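Local coordinates for N-acetylneuraminate lyase (Peptoclostridium difficile, PDB 4WOZ), which is a lyase of the dihydrodipicolinate synthetase family, folded as a TIM barrel of eight parallel strands ringed by helices, four such chains making up the assembly, at residues Y19-V24 against G214-T219; E69-F74 against V100-F105; I88-S93 against A113-T118. All coordinates share one frame; numbering follows the deposited sequence.

Contact 1. Residues Y19-V24 against G214-T219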
loop_
_atom_site.group_PDB
_atom_site.type_symbol
_atom_site.label_atom_id
_atom_site.label_comp_id
_atom_site.label_asym_id
_atom_site.label_seq_id
_atom_site.Cartn_x
_atom_site.Cartn_y
_atom_site.Cartn_z
ATOM N N TYR A 19 21.669 -14.947 -16.164
ATOM C CA TYR A 19 20.995 -16.207 -15.875
ATOM C C TYR A 19 19.525 -16.175 -16.265
ATOM O O TYR A 19 18.832 -15.203 -15.984
ATOM C CB TYR A 19 21.051 -16.538 -14.379
ATOM C CG TYR A 19 22.422 -16.808 -13.820
ATOM C CD1 TYR A 19 23.319 -15.768 -13.585
ATOM C CD2 TYR A 19 22.809 -18.106 -13.487
ATOM C CE1 TYR A 19 24.570 -16.010 -13.026
ATOM C CE2 TYR A 19 24.059 -18.362 -12.928
ATOM C CZ TYR A 19 24.931 -17.310 -12.700
ATOM O OH TYR A 19 26.162 -17.564 -12.146
ATOM N N SER A 20 19.050 -17.247 -16.893
ATOM C CA SER A 20 17.639 -17.336 -17.247
ATOM C C SER A 20 16.920 -18.020 -16.092
ATOM O O SER A 20 17.375 -19.058 -15.602
ATOM C CB SER A 20 17.428 -18.180 -18.512
ATOM O OG SER A 20 17.677 -17.444 -19.695
ATOM N N ALA A 21 15.818 -17.431 -15.635
ATOM C CA ALA A 21 15.029 -18.059 -14.583
ATOM C C ALA A 21 14.286 -19.137 -15.374
ATOM O O ALA A 21 13.325 -18.855 -16.078
ATOM C CB ALA A 21 14.048 -17.055 -13.967
ATOM N N LEU A 22 14.764 -20.369 -15.270
ATOM C CA LEU A 22 14.205 -21.489 -16.009
ATOM C C LEU A 22 12.714 -21.769 -15.847
ATOM O O LEU A 22 12.204 -21.892 -14.733
ATOM C CB LEU A 22 14.988 -22.761 -15.672
ATOM C CG LEU A 22 14.672 -24.009 -16.501
ATOM C CD1 LEU A 22 15.108 -23.788 -17.946
ATOM C CD2 LEU A 22 15.391 -25.215 -15.912
ATOM N N LEU A 23 12.023 -21.872 -16.978
ATOM C CA LEU A 23 10.605 -22.200 -16.971
ATOM C C LEU A 23 10.527 -23.707 -17.093
ATOM O O LEU A 23 11.461 -24.350 -17.568
ATOM C CB LEU A 23 9.859 -21.564 -18.150
ATOM C CG LEU A 23 9.422 -20.109 -17.996
ATOM C CD1 LEU A 23 10.572 -19.199 -18.368
ATOM C CD2 LEU A 23 8.233 -19.830 -18.891
ATOM N N VAL A 24 9.416 -24.274 -16.651
ATOM C CA VAL A 24 9.232 -25.711 -16.716
ATOM C C VAL A 24 8.128 -26.028 -17.718
ATOM O O VAL A 24 7.243 -25.207 -17.959
ATOM C CB VAL A 24 8.874 -26.272 -15.328
ATOM C CG1 VAL A 24 8.533 -27.754 -15.427
ATOM C CG2 VAL A 24 10.051 -26.059 -14.374
ATOM N N GLY A 214 25.324 -8.992 -12.747
ATOM C CA GLY A 214 24.658 -9.839 -13.716
ATOM C C GLY A 214 23.162 -9.687 -13.558
ATOM O O GLY A 214 22.691 -8.801 -12.846
ATOM N N ALA A 215 22.404 -10.555 -14.208
ATOM C CA ALA A 215 20.958 -10.468 -14.121
ATOM C C ALA A 215 20.326 -11.846 -14.175
ATOM O O ALA A 215 20.849 -12.763 -14.812
ATOM C CB ALA A 215 20.421 -9.588 -15.259
ATOM N N ILE A 216 19.210 -11.982 -13.475
ATOM C CA ILE A 216 18.456 -13.227 -13.430
ATOM C C ILE A 216 17.065 -12.817 -13.872
ATOM O O ILE A 216 16.369 -12.092 -13.154
ATOM C CB ILE A 216 18.407 -13.795 -11.998
ATOM C CG1 ILE A 216 19.826 -14.144 -11.541
ATOM C CG2 ILE A 216 17.493 -15.021 -11.948
ATOM C CD1 ILE A 216 19.951 -14.478 -10.065
ATOM N N GLY A 217 16.665 -13.262 -15.061
ATOM C CA GLY A 217 15.363 -12.881 -15.575
ATOM C C GLY A 217 14.555 -13.966 -16.254
ATOM O O GLY A 217 15.093 -14.891 -16.865
ATOM N N SER A 218 13.242 -13.837 -16.140
ATOM C CA SER A 218 12.312 -14.786 -16.725
ATOM C C SER A 218 12.202 -14.631 -18.244
ATOM O O SER A 218 11.989 -15.610 -18.951
ATOM C CB SER A 218 10.929 -14.596 -16.107
ATOM O OG SER A 218 10.393 -13.339 -16.488
ATOM N N THR A 219 12.348 -13.405 -18.742
ATOM C CA THR A 219 12.225 -13.164 -20.175
ATOM C C THR A 219 13.450 -13.581 -20.966
ATOM O O THR A 219 13.404 -13.632 -22.194
ATOM C CB THR A 219 11.922 -11.684 -20.489
ATOM O OG1 THR A 219 13.059 -10.872 -20.173
ATOM C CG2 THR A 219 10.713 -11.217 -19.692
#

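Contact 2. Residues E69-F74 against V100-F105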
loop_
_atom_site.group_PDB
_atom_site.type_symbol
_atom_site.label_atom_id
_atom_site.label_comp_id
_atom_site.label_asym_id
_atom_site.label_seq_id
_atom_site.Cartn_x
_atom_site.Cartn_y
_atom_site.Cartn_z
ATOM N N GLU A 69 8.493 -33.006 -7.306
ATOM C CA GLU A 69 8.588 -32.419 -8.630
ATOM C C GLU A 69 9.789 -31.484 -8.670
ATOM O O GLU A 69 10.522 -31.444 -9.659
ATOM C CB GLU A 69 7.304 -31.664 -8.964
ATOM C CG GLU A 69 6.098 -32.577 -9.079
ATOM C CD GLU A 69 4.819 -31.823 -9.363
ATOM O OE1 GLU A 69 4.448 -30.961 -8.538
ATOM O OE2 GLU A 69 4.189 -32.097 -10.409
ATOM N N LYS A 70 9.994 -30.743 -7.584
ATOM C CA LYS A 70 11.115 -29.820 -7.500
ATOM C C LYS A 70 12.419 -30.595 -7.654
ATOM O O LYS A 70 13.332 -30.161 -8.355
ATOM C CB LYS A 70 11.103 -29.082 -6.161
ATOM C CG LYS A 70 9.948 -28.099 -6.009
ATOM C CD LYS A 70 9.945 -27.451 -4.633
ATOM C CE LYS A 70 8.757 -26.506 -4.471
ATOM N NZ LYS A 70 8.725 -25.879 -3.120
ATOM N N LYS A 71 12.495 -31.747 -6.996
ATOM C CA LYS A 71 13.681 -32.582 -7.070
ATOM C C LYS A 71 13.898 -33.103 -8.491
ATOM O O LYS A 71 15.022 -33.068 -8.998
ATOM C CB LYS A 71 13.571 -33.752 -6.088
ATOM C CG LYS A 71 13.740 -33.355 -4.632
ATOM C CD LYS A 71 13.567 -34.550 -3.699
ATOM C CE LYS A 71 13.917 -34.181 -2.262
ATOM N NZ LYS A 71 13.787 -35.333 -1.325
ATOM N N ARG A 72 12.838 -33.581 -9.141
ATOM C CA ARG A 72 13.002 -34.081 -10.500
ATOM C C ARG A 72 13.496 -32.974 -11.419
ATOM O O ARG A 72 14.316 -33.215 -12.307
ATOM C CB ARG A 72 11.703 -34.662 -11.077
ATOM C CG ARG A 72 11.885 -35.030 -12.553
ATOM C CD ARG A 72 11.033 -36.188 -13.038
ATOM N NE ARG A 72 9.710 -35.780 -13.503
ATOM C CZ ARG A 72 9.009 -36.455 -14.409
ATOM N NH1 ARG A 72 9.511 -37.562 -14.944
ATOM N NH2 ARG A 72 7.806 -36.033 -14.779
ATOM N N ILE A 73 12.990 -31.763 -11.211
ATOM C CA ILE A 73 13.406 -30.626 -12.020
ATOM C C ILE A 73 14.900 -30.361 -11.804
ATOM O O ILE A 73 15.645 -30.158 -12.762
ATOM C CB ILE A 73 12.576 -29.366 -11.663
ATOM C CG1 ILE A 73 11.131 -29.566 -12.126
ATOM C CG2 ILE A 73 13.176 -28.122 -12.318
ATOM C CD1 ILE A 73 10.175 -28.523 -11.617
ATOM N N PHE A 74 15.341 -30.385 -10.550
ATOM C CA PHE A 74 16.746 -30.148 -10.256
ATOM C C PHE A 74 17.627 -31.214 -10.896
ATOM O O PHE A 74 18.702 -30.910 -11.416
ATOM C CB PHE A 74 16.993 -30.111 -8.743
ATOM C CG PHE A 74 16.516 -28.845 -8.077
ATOM C CD1 PHE A 74 16.896 -27.596 -8.570
ATOM C CD2 PHE A 74 15.706 -28.898 -6.944
ATOM C CE1 PHE A 74 16.478 -26.421 -7.946
ATOM C CE2 PHE A 74 15.281 -27.728 -6.310
ATOM C CZ PHE A 74 15.669 -26.484 -6.813
ATOM N N VAL A 100 15.853 -26.738 3.517
ATOM C CA VAL A 100 17.107 -27.358 3.920
ATOM C C VAL A 100 17.314 -28.677 3.177
ATOM O O VAL A 100 18.436 -29.035 2.835
ATOM C CB VAL A 100 17.150 -27.602 5.445
ATOM C CG1 VAL A 100 18.434 -28.321 5.829
ATOM C CG2 VAL A 100 17.069 -26.276 6.174
ATOM N N GLU A 101 16.230 -29.396 2.910
ATOM C CA GLU A 101 16.359 -30.653 2.191
ATOM C C GLU A 101 16.794 -30.410 0.747
ATOM O O GLU A 101 17.621 -31.146 0.203
ATOM C CB GLU A 101 15.040 -31.433 2.210
ATOM C CG GLU A 101 14.945 -32.484 1.107
ATOM C CD GLU A 101 14.063 -33.671 1.465
ATOM O OE1 GLU A 101 12.878 -33.469 1.799
ATOM O OE2 GLU A 101 14.566 -34.814 1.404
ATOM N N LEU A 102 16.231 -29.372 0.134
ATOM C CA LEU A 102 16.549 -29.037 -1.247
ATOM C C LEU A 102 17.965 -28.488 -1.376
ATOM O O LEU A 102 18.626 -28.698 -2.390
ATOM C CB LEU A 102 15.536 -28.022 -1.788
ATOM C CG LEU A 102 14.090 -28.510 -1.862
ATOM C CD1 LEU A 102 13.183 -27.360 -2.262
ATOM C CD2 LEU A 102 13.975 -29.650 -2.865
ATOM N N ALA A 103 18.430 -27.783 -0.351
ATOM C CA ALA A 103 19.779 -27.237 -0.375
ATOM C C ALA A 103 20.761 -28.405 -0.391
ATOM O O ALA A 103 21.793 -28.349 -1.060
ATOM C CB ALA A 103 20.024 -26.362 0.847
ATOM N N LYS A 104 20.432 -29.456 0.356
ATOM C CA LYS A 104 21.275 -30.650 0.418
ATOM C C LYS A 104 21.235 -31.367 -0.924
ATOM O O LYS A 104 22.272 -31.674 -1.514
ATOM C CB LYS A 104 20.776 -31.606 1.502
ATOM C CG LYS A 104 21.133 -31.215 2.922
ATOM C CD LYS A 104 20.677 -32.306 3.889
ATOM C CE LYS A 104 21.382 -32.205 5.233
ATOM N NZ LYS A 104 21.147 -30.893 5.899
ATOM N N PHE A 105 20.021 -31.633 -1.394
ATOM C CA PHE A 105 19.817 -32.314 -2.663
ATOM C C PHE A 105 20.592 -31.638 -3.797
ATOM O O PHE A 105 21.382 -32.281 -4.484
ATOM C CB PHE A 105 18.323 -32.343 -3.003
ATOM C CG PHE A 105 17.990 -33.165 -4.217
ATOM C CD1 PHE A 105 18.105 -34.550 -4.187
ATOM C CD2 PHE A 105 17.553 -32.556 -5.385
ATOM C CE1 PHE A 105 17.789 -35.318 -5.304
ATOM C CE2 PHE A 105 17.233 -33.314 -6.510
ATOM C CZ PHE A 105 17.353 -34.700 -6.467
#

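Contact 3. Residues I88-S93 against A113-T118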
loop_
_atom_site.group_PDB
_atom_site.type_symbol
_atom_site.label_atom_id
_atom_site.label_comp_id
_atom_site.label_asym_id
_atom_site.label_seq_id
_atom_site.Cartn_x
_atom_site.Cartn_y
_atom_site.Cartn_z
ATOM N N ILE A 88 22.310 -22.245 -10.492
ATOM C CA ILE A 88 21.931 -21.701 -9.197
ATOM C C ILE A 88 20.592 -22.346 -8.861
ATOM O O ILE A 88 19.679 -22.375 -9.691
ATOM C CB ILE A 88 21.744 -20.174 -9.238
ATOM C CG1 ILE A 88 23.082 -19.488 -9.530
ATOM C CG2 ILE A 88 21.180 -19.691 -7.904
ATOM C CD1 ILE A 88 22.977 -17.974 -9.608
ATOM N N ALA A 89 20.474 -22.868 -7.649
ATOM C CA ALA A 89 19.235 -23.512 -7.249
ATOM C C ALA A 89 18.461 -22.699 -6.219
ATOM O O ALA A 89 18.978 -22.396 -5.146
ATOM C CB ALA A 89 19.533 -24.908 -6.700
ATOM N N GLN A 90 17.227 -22.332 -6.554
ATOM C CA GLN A 90 16.386 -21.589 -5.620
ATOM C C GLN A 90 15.776 -22.689 -4.754
ATOM O O GLN A 90 15.009 -23.512 -5.249
ATOM C CB GLN A 90 15.279 -20.823 -6.363
ATOM C CG GLN A 90 14.633 -19.693 -5.548
ATOM C CD GLN A 90 13.806 -20.188 -4.367
ATOM O OE1 GLN A 90 13.872 -19.628 -3.278
ATOM N NE2 GLN A 90 13.008 -21.229 -4.588
ATOM N N VAL A 91 16.130 -22.718 -3.476
ATOM C CA VAL A 91 15.618 -23.757 -2.591
ATOM C C VAL A 91 14.635 -23.276 -1.523
ATOM O O VAL A 91 14.070 -24.088 -0.789
ATOM C CB VAL A 91 16.775 -24.491 -1.883
ATOM C CG1 VAL A 91 17.715 -25.108 -2.919
ATOM C CG2 VAL A 91 17.530 -23.520 -0.983
ATOM N N GLY A 92 14.424 -21.964 -1.441
ATOM C CA GLY A 92 13.511 -21.427 -0.442
ATOM C C GLY A 92 12.023 -21.641 -0.678
ATOM O O GLY A 92 11.591 -22.009 -1.771
ATOM N N SER A 93 11.242 -21.407 0.375
ATOM C CA SER A 93 9.780 -21.535 0.353
ATOM C C SER A 93 9.278 -21.309 1.775
ATOM O O SER A 93 10.073 -21.131 2.698
ATOM C CB SER A 93 9.347 -22.931 -0.106
ATOM O OG SER A 93 9.424 -23.862 0.963
ATOM N N ALA A 113 25.664 -22.817 -6.815
ATOM C CA ALA A 113 25.194 -21.984 -5.722
ATOM C C ALA A 113 23.710 -22.210 -5.486
ATOM O O ALA A 113 23.012 -22.795 -6.322
ATOM C CB ALA A 113 25.450 -20.518 -6.032
ATOM N N ILE A 114 23.230 -21.767 -4.332
ATOM C CA ILE A 114 21.819 -21.902 -4.030
ATOM C C ILE A 114 21.266 -20.517 -3.748
ATOM O O ILE A 114 22.021 -19.571 -3.499
ATOM C CB ILE A 114 21.563 -22.821 -2.806
ATOM C CG1 ILE A 114 22.098 -22.173 -1.529
ATOM C CG2 ILE A 114 22.220 -24.172 -3.041
ATOM C CD1 ILE A 114 21.734 -22.933 -0.261
ATOM N N SER A 115 19.947 -20.403 -3.799
ATOM C CA SER A 115 19.276 -19.137 -3.561
ATOM C C SER A 115 18.062 -19.424 -2.695
ATOM O O SER A 115 17.557 -20.548 -2.684
ATOM C CB SER A 115 18.834 -18.526 -4.897
ATOM O OG SER A 115 18.277 -17.239 -4.708
ATOM N N ALA A 116 17.590 -18.418 -1.972
ATOM C CA ALA A 116 16.425 -18.606 -1.113
ATOM C C ALA A 116 15.592 -17.343 -1.005
ATOM O O ALA A 116 16.066 -16.308 -0.541
ATOM C CB ALA A 116 16.864 -19.064 0.283
ATOM N N VAL A 117 14.345 -17.433 -1.446
ATOM C CA VAL A 117 13.444 -16.295 -1.369
ATOM C C VAL A 117 13.101 -16.068 0.094
ATOM O O VAL A 117 13.175 -16.987 0.908
ATOM C CB VAL A 117 12.130 -16.552 -2.149
ATOM C CG1 VAL A 117 11.434 -17.786 -1.612
ATOM C CG2 VAL A 117 11.211 -15.344 -2.039
ATOM N N THR A 118 12.745 -14.835 0.427
ATOM C CA THR A 118 12.358 -14.497 1.787
ATOM C C THR A 118 11.090 -15.295 2.098
ATOM O O THR A 118 10.183 -15.372 1.271
ATOM C CB THR A 118 12.045 -12.992 1.903
ATOM O OG1 THR A 118 13.193 -12.234 1.501
ATOM C CG2 THR A 118 11.684 -12.627 3.330
#

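Contact 1. Residues Y19-V24 against G214-T219
Y19 and I216 pair in parallel register, and their side chains lie on the same face of the sheet. Both leave the backbone alike: CG of Y19 (chi1 -65°) and CG1 of I216 stand anti to their own carbonyl carbons. Followed outward, Y19 starts with CB, which rests 3.9 Å from I216 CG1 and also borders the carbonyl oxygen of A215. The ring presents its CD1 edge to that oxygen, CD1 to A215 O being 4.1 Å. Farther along, CE2 packs on I88 of the barrel, and at the tip OH is hydrogen-bonded to the backbone oxygen of M15. Three backbone hydrogen bonds form the ladder. Y19 N donates to A215 O at 2.7 Å, nearly straight, and G217 N returns a bond to Y19 O at 3.1 Å. A21 N then reaches G217 O at 2.9 Å, arriving well above the plane of that carbonyl. Further along, L23 CD1 lies 3.9 Å from S218 O, while N221 donates from its side-chain ND2 to both A21 O and S218 O, clasping the two segments. On the other face, S20 OG bonds N44 of helix 34-48. This is the seam between first and last strands that closes a TIM barrel, with Y19 and I216 directed into its interior and S20 toward the surrounding helices.

Contact 2. Residues E69-F74 against V100-F105
The F105 ring takes the side chain of K71 on one face: K71 CG stands 4.0 Å from the ring centroid, 15° off the normal, a CH-pi contact displaced toward the rim. At the edge of the same ring is F74 CB, 3.9 Å from F105 CE2. That CE2 corner also approaches the neighbouring helix backbone, 3.3 Å from K71 O, so the CE2 edge abuts helix 67-81 while the K71 side chain lies over the adjoining face. F105 reaches this place because its CG is anti to the backbone N (chi1 -173°), carrying the ring across to the other helix. The F74 ring receives L102 at an edge near its plane, with F74 CE2 4.2 Å from L102 CD2; the two side chains meet at about a right angle. L102 divides its methyls, CD2 also lying near K71 CG and CD1 touching K70 CD at 4.0 Å.

Beyond its contact with F105, the extended K71 chain continues to E101, where K71 NZ makes a salt bridge to E101 OE2 at 2.9 Å, weak as a hydrogen bond. The pair crosses the more exposed margin of the interface, while K70, F74 and L102 fill the buried side. K70 carries its own ammonium to E98, one turn before L102 on the same helix.

Helices 67-81 and 96-109 run nearly parallel here, their segment axes 10.9 Å apart and 20° from alignment, as successive outer helices of the barrel. F74 reaches inward onto A89 and Q90 of strand 86-90 and V55 of strand 52-55, and its ring meets Y111 edge to face, just before strand 113-117.

Contact 3. Residues I88-S93 against A113-T118
Q90 meets V117 through two torsions: CG is anti to the backbone N (chi1 -162°), and a bend at chi2 (-68°) turns the carboxamide forward, alongside the turn at V91-G92. Q90 OE1 thereby accepts V117 N at 2.9 Å, in the plane of its carbonyl, in the position along the ladder where a backbone oxygen would come next. A weak bond from G92 N also reaches OE1, while Q90 NE2 donates to G92 O at 3.2 Å and to G56 O, fixing the amide's rotation. V117 CG1, placed between N and C of its own backbone (chi1 58°), nestles 3.5 Å from Q90 OE1. Before this point backbone bonds make the ladder: A89 N to A113 O at 2.9 Å, S115 N to A89 O, and V91 N to S115 O at 2.7 Å. I88 CG2 packs 4.0 Å from S115 CB on the face that holds Q90; S115 OG is bonded to Y54 OH and I145 O. V91 CG2 and I114 CD1 touch, and both side chains pack on T106 of helix 96-109. Strands 86-90 and 113-117, joined through that helix, make the parallel beta-alpha-beta crossover repeated around a TIM barrel.

Overall arrangement
From the N terminus, the chain enters the barrel along strand 17-21, whose partner in contact 1 arrives only at strand 214-217; this long loop encloses the other two contacts. Within it come helix 67-81, strand 86-90, helix 96-109 and strand 113-117. Contact 2 joins the two helices and contact 3 the two strands, and since their segments alternate along the chain, the loops cross. Their centres are about 10 Å apart, with L102 packing on V91. Contact 1 touches both: it meets contact 3 inside the barrel, and V24 reaches I73 of contact 2. Barrel closure, a strand pair one strand further round the barrel and the helical layer outside it are thus in direct contact.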